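Local coordinates for cyclic nucleotide-binding protein (PDB 3FX3) that probably binds DNA and regulates transcription through a CRP-like helix-turn-helix domain joined to a cyclic nucleotide-binding domain, at residues Gln152-Glu164 and Leu188-Leu202. Numbering follows the deposited sequence.
Sequences QTGAQRVAEFLLE and LGMKPESLSRAFSRL. With PO4 (phosphate ion), chain H.
Val158 plugs into a hole on helix 192-202, a knob among Leu195, Ala198, Phe199 and Leu202. Its two methyls divide the work. CG1, anti to the backbone N (chi1 173°), meets Leu202 CD1 at 3.7 Å and Phe199 CE1. CG2 presses on Ala198 CB at 3.6 Å and also touches Leu195 CD1 and the selenium of Met190, a selenomethionine. The axes of segments 154-164 and 192-202 come within 8.4 Å and cross at -77°. Small side chains fit this crossing: Ala198 CB lies 3.6 Å from Ala155 CA. Leu202 packs its methyls over Ala155 O and reaches Ala159 CB. At the other end Leu188 CD2 rests 3.8 Å from Phe161 CD1. One polar bond joins the segments. The Arg157 chain bends at its third side-chain torsion and sends NH2 to Leu188 O (2.7 Å, 155°). Leu188 follows helix 182-187, which closes in a Schellman motif with Gly189 as C-prime. A leucine at Arg157 would probably leave this carbonyl without its donor and the turn freer to shift. Arg197 NE hydrogen-bonds O2 of a phosphate ion, probably from the crystallisation liquor, at 2.6 Å. Helices 182-187 and 192-203 form the helix-turn-helix of a CRP-like winged-helix domain, packed here on helix 154-165; the second is probably the recognition helix.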
loop_
_atom_site.group_PDB
_atom_site.type_symbol
_atom_site.label_atom_id
_atom_site.label_comp_id
_atom_site.label_asym_id
_atom_site.label_seq_id
_atom_site.Cartn_x
_atom_site.Cartn_y
_atom_site.Cartn_z
ATOM N N GLN B 152 8.681 -15.193 3.909
ATOM C CA GLN B 152 9.221 -15.699 2.647
ATOM C C GLN B 152 10.736 -15.465 2.487
ATOM O O GLN B 152 11.245 -14.405 2.830
ATOM C CB GLN B 152 8.459 -15.107 1.451
ATOM C CG GLN B 152 7.104 -15.788 1.256
ATOM C CD GLN B 152 6.298 -15.239 0.074
ATOM O OE1 GLN B 152 6.318 -14.028 -0.228
ATOM N NE2 GLN B 152 5.568 -16.133 -0.595
ATOM N N THR B 153 11.442 -16.480 1.983
ATOM C CA THR B 153 12.857 -16.332 1.638
ATOM C C THR B 153 13.052 -15.555 0.325
ATOM O O THR B 153 12.105 -15.346 -0.450
ATOM C CB THR B 153 13.553 -17.704 1.437
ATOM O OG1 THR B 153 13.039 -18.320 0.244
ATOM C CG2 THR B 153 13.357 -18.615 2.679
ATOM N N GLY B 154 14.292 -15.147 0.062
ATOM C CA GLY B 154 14.603 -14.507 -1.203
ATOM C C GLY B 154 14.050 -15.250 -2.413
ATOM O O GLY B 154 13.400 -14.653 -3.277
ATOM N N ALA B 155 14.335 -16.547 -2.500
ATOM C CA ALA B 155 13.877 -17.333 -3.634
ATOM C C ALA B 155 12.361 -17.263 -3.721
ATOM O O ALA B 155 11.800 -17.137 -4.825
ATOM C CB ALA B 155 14.359 -18.815 -3.526
ATOM N N GLN B 156 11.694 -17.349 -2.565
ATOM C CA GLN B 156 10.234 -17.328 -2.526
ATOM C C GLN B 156 9.701 -15.999 -3.027
ATOM O O GLN B 156 8.697 -15.955 -3.736
ATOM C CB GLN B 156 9.694 -17.628 -1.117
ATOM C CG GLN B 156 9.826 -19.106 -0.747
ATOM C CD GLN B 156 9.359 -19.423 0.651
ATOM O OE1 GLN B 156 9.814 -18.817 1.615
ATOM N NE2 GLN B 156 8.458 -20.397 0.772
ATOM N N ARG B 157 10.378 -14.916 -2.668
ATOM C CA ARG B 157 9.934 -13.593 -3.112
ATOM C C ARG B 157 10.033 -13.452 -4.615
ATOM O O ARG B 157 9.174 -12.847 -5.216
ATOM C CB ARG B 157 10.707 -12.488 -2.411
ATOM C CG ARG B 157 10.408 -12.396 -0.889
ATOM C CD ARG B 157 11.428 -11.473 -0.214
ATOM N NE ARG B 157 11.277 -10.166 -0.791
ATOM C CZ ARG B 157 12.236 -9.325 -1.140
ATOM N NH1 ARG B 157 13.521 -9.570 -0.958
ATOM N NH2 ARG B 157 11.859 -8.191 -1.662
ATOM N N VAL B 158 11.052 -14.055 -5.224
ATOM C CA VAL B 158 11.214 -13.988 -6.684
ATOM C C VAL B 158 10.147 -14.843 -7.370
ATOM O O VAL B 158 9.565 -14.431 -8.395
ATOM C CB VAL B 158 12.633 -14.419 -7.105
ATOM C CG1 VAL B 158 12.764 -14.517 -8.642
ATOM C CG2 VAL B 158 13.645 -13.443 -6.520
ATOM N N ALA B 159 9.881 -16.018 -6.788
ATOM C CA ALA B 159 8.797 -16.889 -7.265
ATOM C C ALA B 159 7.489 -16.100 -7.315
ATOM O O ALA B 159 6.754 -16.125 -8.289
ATOM C CB ALA B 159 8.647 -18.109 -6.338
ATOM N N GLU B 160 7.231 -15.379 -6.244
ATOM C CA GLU B 160 6.035 -14.557 -6.107
ATOM C C GLU B 160 5.957 -13.455 -7.171
ATOM O O GLU B 160 4.897 -13.169 -7.768
ATOM C CB GLU B 160 6.085 -13.937 -4.710
ATOM C CG GLU B 160 4.793 -13.538 -4.161
ATOM C CD GLU B 160 3.877 -14.731 -3.807
ATOM O OE1 GLU B 160 4.191 -15.525 -2.868
ATOM O OE2 GLU B 160 2.809 -14.820 -4.461
ATOM N N PHE B 161 7.094 -12.806 -7.388
ATOM C CA PHE B 161 7.207 -11.811 -8.433
ATOM C C PHE B 161 6.901 -12.425 -9.817
ATOM O O PHE B 161 6.108 -11.909 -10.588
ATOM C CB PHE B 161 8.606 -11.169 -8.358
ATOM C CG PHE B 161 8.899 -10.227 -9.484
ATOM C CD1 PHE B 161 8.463 -8.916 -9.424
ATOM C CD2 PHE B 161 9.606 -10.654 -10.598
ATOM C CE1 PHE B 161 8.714 -8.034 -10.467
ATOM C CE2 PHE B 161 9.880 -9.763 -11.637
ATOM C CZ PHE B 161 9.419 -8.450 -11.556
ATOM N N LEU B 162 7.515 -13.547 -10.123
ATOM C CA LEU B 162 7.241 -14.227 -11.374
ATOM C C LEU B 162 5.761 -14.616 -11.506
ATOM O O LEU B 162 5.163 -14.415 -12.555
ATOM C CB LEU B 162 8.149 -15.444 -11.513
ATOM C CG LEU B 162 9.631 -15.121 -11.740
ATOM C CD1 LEU B 162 10.461 -16.407 -11.792
ATOM C CD2 LEU B 162 9.821 -14.307 -13.051
ATOM N N LEU B 163 5.167 -15.128 -10.427
ATOM C CA LEU B 163 3.758 -15.534 -10.454
ATOM C C LEU B 163 2.837 -14.359 -10.754
ATOM O O LEU B 163 1.878 -14.487 -11.513
ATOM C CB LEU B 163 3.360 -16.174 -9.128
ATOM C CG LEU B 163 3.919 -17.599 -8.932
ATOM C CD1 LEU B 163 4.084 -17.927 -7.441
ATOM C CD2 LEU B 163 3.030 -18.619 -9.638
ATOM N N GLU B 164 3.120 -13.216 -10.148
ATOM C CA GLU B 164 2.341 -12.030 -10.421
ATOM C C GLU B 164 2.483 -11.599 -11.896
ATOM O O GLU B 164 1.513 -11.159 -12.486
ATOM C CB GLU B 164 2.758 -10.916 -9.465
ATOM C CG GLU B 164 1.936 -9.650 -9.581
ATOM C CD GLU B 164 1.471 -9.102 -8.224
ATOM O OE1 GLU B 164 1.960 -9.561 -7.149
ATOM O OE2 GLU B 164 0.602 -8.200 -8.253
ATOM N N LEU B 188 13.142 -5.495 -6.409
ATOM C CA LEU B 188 12.877 -6.368 -5.304
ATOM C C LEU B 188 13.726 -6.032 -4.091
ATOM O O LEU B 188 13.673 -6.721 -3.090
ATOM C CB LEU B 188 13.055 -7.831 -5.728
ATOM C CG LEU B 188 12.101 -8.274 -6.839
ATOM C CD1 LEU B 188 12.431 -9.682 -7.259
ATOM C CD2 LEU B 188 10.625 -8.156 -6.413
ATOM N N GLY B 189 14.486 -4.956 -4.153
ATOM C CA GLY B 189 15.351 -4.592 -3.030
ATOM C C GLY B 189 16.402 -5.649 -2.705
ATOM O O GLY B 189 16.713 -5.846 -1.540
HETATM N N MSE B 190 16.920 -6.345 -3.720
HETATM C CA MSE B 190 17.893 -7.441 -3.512
HETATM C C MSE B 190 19.243 -7.105 -4.114
HETATM O O MSE B 190 19.313 -6.466 -5.160
HETATM C CB MSE B 190 17.410 -8.750 -4.150
HETATM C CG MSE B 190 16.151 -9.306 -3.550
HETATM SE SE MSE B 190 15.445 -10.842 -4.556
HETATM C CE MSE B 190 16.607 -12.251 -3.796
ATOM N N LYS B 191 20.315 -7.557 -3.472
ATOM C CA LYS B 191 21.647 -7.498 -4.113
ATOM C C LYS B 191 21.622 -8.366 -5.382
ATOM O O LYS B 191 20.945 -9.392 -5.407
ATOM C CB LYS B 191 22.750 -7.997 -3.169
ATOM C CG LYS B 191 22.984 -7.135 -1.908
ATOM C CD LYS B 191 23.341 -5.674 -2.267
ATOM C CE LYS B 191 23.958 -4.903 -1.078
ATOM N NZ LYS B 191 24.360 -3.494 -1.471
ATOM N N PRO B 192 22.317 -7.940 -6.446
ATOM C CA PRO B 192 22.453 -8.717 -7.705
ATOM C C PRO B 192 22.727 -10.196 -7.511
ATOM O O PRO B 192 22.083 -11.053 -8.134
ATOM C CB PRO B 192 23.647 -8.052 -8.385
ATOM C CG PRO B 192 23.553 -6.606 -7.962
ATOM C CD PRO B 192 22.860 -6.576 -6.600
ATOM N N GLU B 193 23.656 -10.499 -6.620
ATOM C CA GLU B 193 24.066 -11.870 -6.403
ATOM C C GLU B 193 22.989 -12.664 -5.661
ATOM O O GLU B 193 22.843 -13.881 -5.877
ATOM C CB GLU B 193 25.450 -11.928 -5.712
ATOM C CG GLU B 193 25.548 -11.392 -4.264
ATOM C CD GLU B 193 25.645 -9.843 -4.132
ATOM O OE1 GLU B 193 25.584 -9.065 -5.124
ATOM O OE2 GLU B 193 25.787 -9.406 -2.968
ATOM N N SER B 194 22.223 -11.976 -4.804
ATOM C CA SER B 194 21.069 -12.591 -4.148
ATOM C C SER B 194 20.002 -12.973 -5.159
ATOM O O SER B 194 19.438 -14.057 -5.076
ATOM C CB SER B 194 20.452 -11.673 -3.095
ATOM O OG SER B 194 21.327 -11.490 -2.004
ATOM N N LEU B 195 19.727 -12.090 -6.109
ATOM C CA LEU B 195 18.775 -12.417 -7.179
ATOM C C LEU B 195 19.239 -13.651 -7.952
ATOM O O LEU B 195 18.422 -14.508 -8.310
ATOM C CB LEU B 195 18.570 -11.237 -8.136
ATOM C CG LEU B 195 17.552 -11.453 -9.256
ATOM C CD1 LEU B 195 16.205 -11.812 -8.672
ATOM C CD2 LEU B 195 17.428 -10.241 -10.161
ATOM N N SER B 196 20.546 -13.752 -8.183
ATOM C CA SER B 196 21.105 -14.891 -8.925
ATOM C C SER B 196 20.956 -16.218 -8.193
ATOM O O SER B 196 20.612 -17.242 -8.810
ATOM C CB SER B 196 22.579 -14.644 -9.280
ATOM O OG SER B 196 22.642 -13.658 -10.286
ATOM N N ARG B 197 21.240 -16.200 -6.893
ATOM C CA ARG B 197 20.995 -17.364 -6.046
ATOM C C ARG B 197 19.521 -17.751 -6.105
ATOM O O ARG B 197 19.197 -18.931 -6.241
ATOM C CB ARG B 197 21.349 -17.079 -4.587
ATOM C CG ARG B 197 22.838 -16.907 -4.314
ATOM C CD ARG B 197 23.168 -17.056 -2.800
ATOM N NE ARG B 197 23.009 -15.800 -2.043
ATOM C CZ ARG B 197 23.860 -14.762 -2.072
ATOM N NH1 ARG B 197 23.595 -13.681 -1.333
ATOM N NH2 ARG B 197 24.962 -14.783 -2.837
ATOM N N ALA B 198 18.633 -16.759 -6.020
ATOM C CA ALA B 198 17.208 -17.060 -6.032
ATOM C C ALA B 198 16.859 -17.790 -7.316
ATOM O O ALA B 198 16.199 -18.825 -7.272
ATOM C CB ALA B 198 16.337 -15.800 -5.851
ATOM N N PHE B 199 17.312 -17.270 -8.450
ATOM C CA PHE B 199 17.056 -17.932 -9.730
ATOM C C PHE B 199 17.613 -19.350 -9.735
ATOM O O PHE B 199 16.995 -20.269 -10.286
ATOM C CB PHE B 199 17.689 -17.171 -10.902
ATOM C CG PHE B 199 16.979 -15.910 -11.291
ATOM C CD1 PHE B 199 15.598 -15.846 -11.339
ATOM C CD2 PHE B 199 17.703 -14.807 -11.679
ATOM C CE1 PHE B 199 14.957 -14.692 -11.717
ATOM C CE2 PHE B 199 17.066 -13.639 -12.078
ATOM C CZ PHE B 199 15.687 -13.584 -12.083
ATOM N N SER B 200 18.784 -19.528 -9.135
ATOM C CA SER B 200 19.410 -20.842 -9.124
ATOM C C SER B 200 18.520 -21.835 -8.369
ATOM O O SER B 200 18.165 -22.892 -8.892
ATOM C CB SER B 200 20.783 -20.775 -8.488
ATOM O OG SER B 200 21.401 -22.032 -8.590
ATOM N N ARG B 201 18.143 -21.476 -7.150
ATOM C CA ARG B 201 17.205 -22.278 -6.384
ATOM C C ARG B 201 15.926 -22.615 -7.159
ATOM O O ARG B 201 15.437 -23.738 -7.078
ATOM C CB ARG B 201 16.829 -21.555 -5.099
ATOM C CG ARG B 201 17.924 -21.589 -4.059
ATOM C CD ARG B 201 17.570 -20.705 -2.865
ATOM N NE ARG B 201 17.885 -21.347 -1.591
ATOM C CZ ARG B 201 19.118 -21.618 -1.159
ATOM N NH1 ARG B 201 19.284 -22.209 0.015
ATOM N NH2 ARG B 201 20.190 -21.305 -1.896
ATOM N N LEU B 202 15.395 -21.654 -7.913
ATOM C CA LEU B 202 14.085 -21.819 -8.559
ATOM C C LEU B 202 14.133 -22.759 -9.759
ATOM O O LEU B 202 13.082 -23.168 -10.269
ATOM C CB LEU B 202 13.466 -20.463 -8.947
ATOM C CG LEU B 202 13.048 -19.533 -7.794
ATOM C CD1 LEU B 202 12.496 -18.208 -8.318
ATOM C CD2 LEU B 202 12.039 -20.192 -6.861
HETATM P P PO4 H . 20.140 -14.814 0.167
HETATM O O1 PO4 H . 20.860 -13.489 0.306
HETATM O O2 PO4 H . 21.157 -15.881 -0.157
HETATM O O3 PO4 H . 19.119 -14.790 -0.956
HETATM O O4 PO4 H . 19.449 -15.160 1.467
#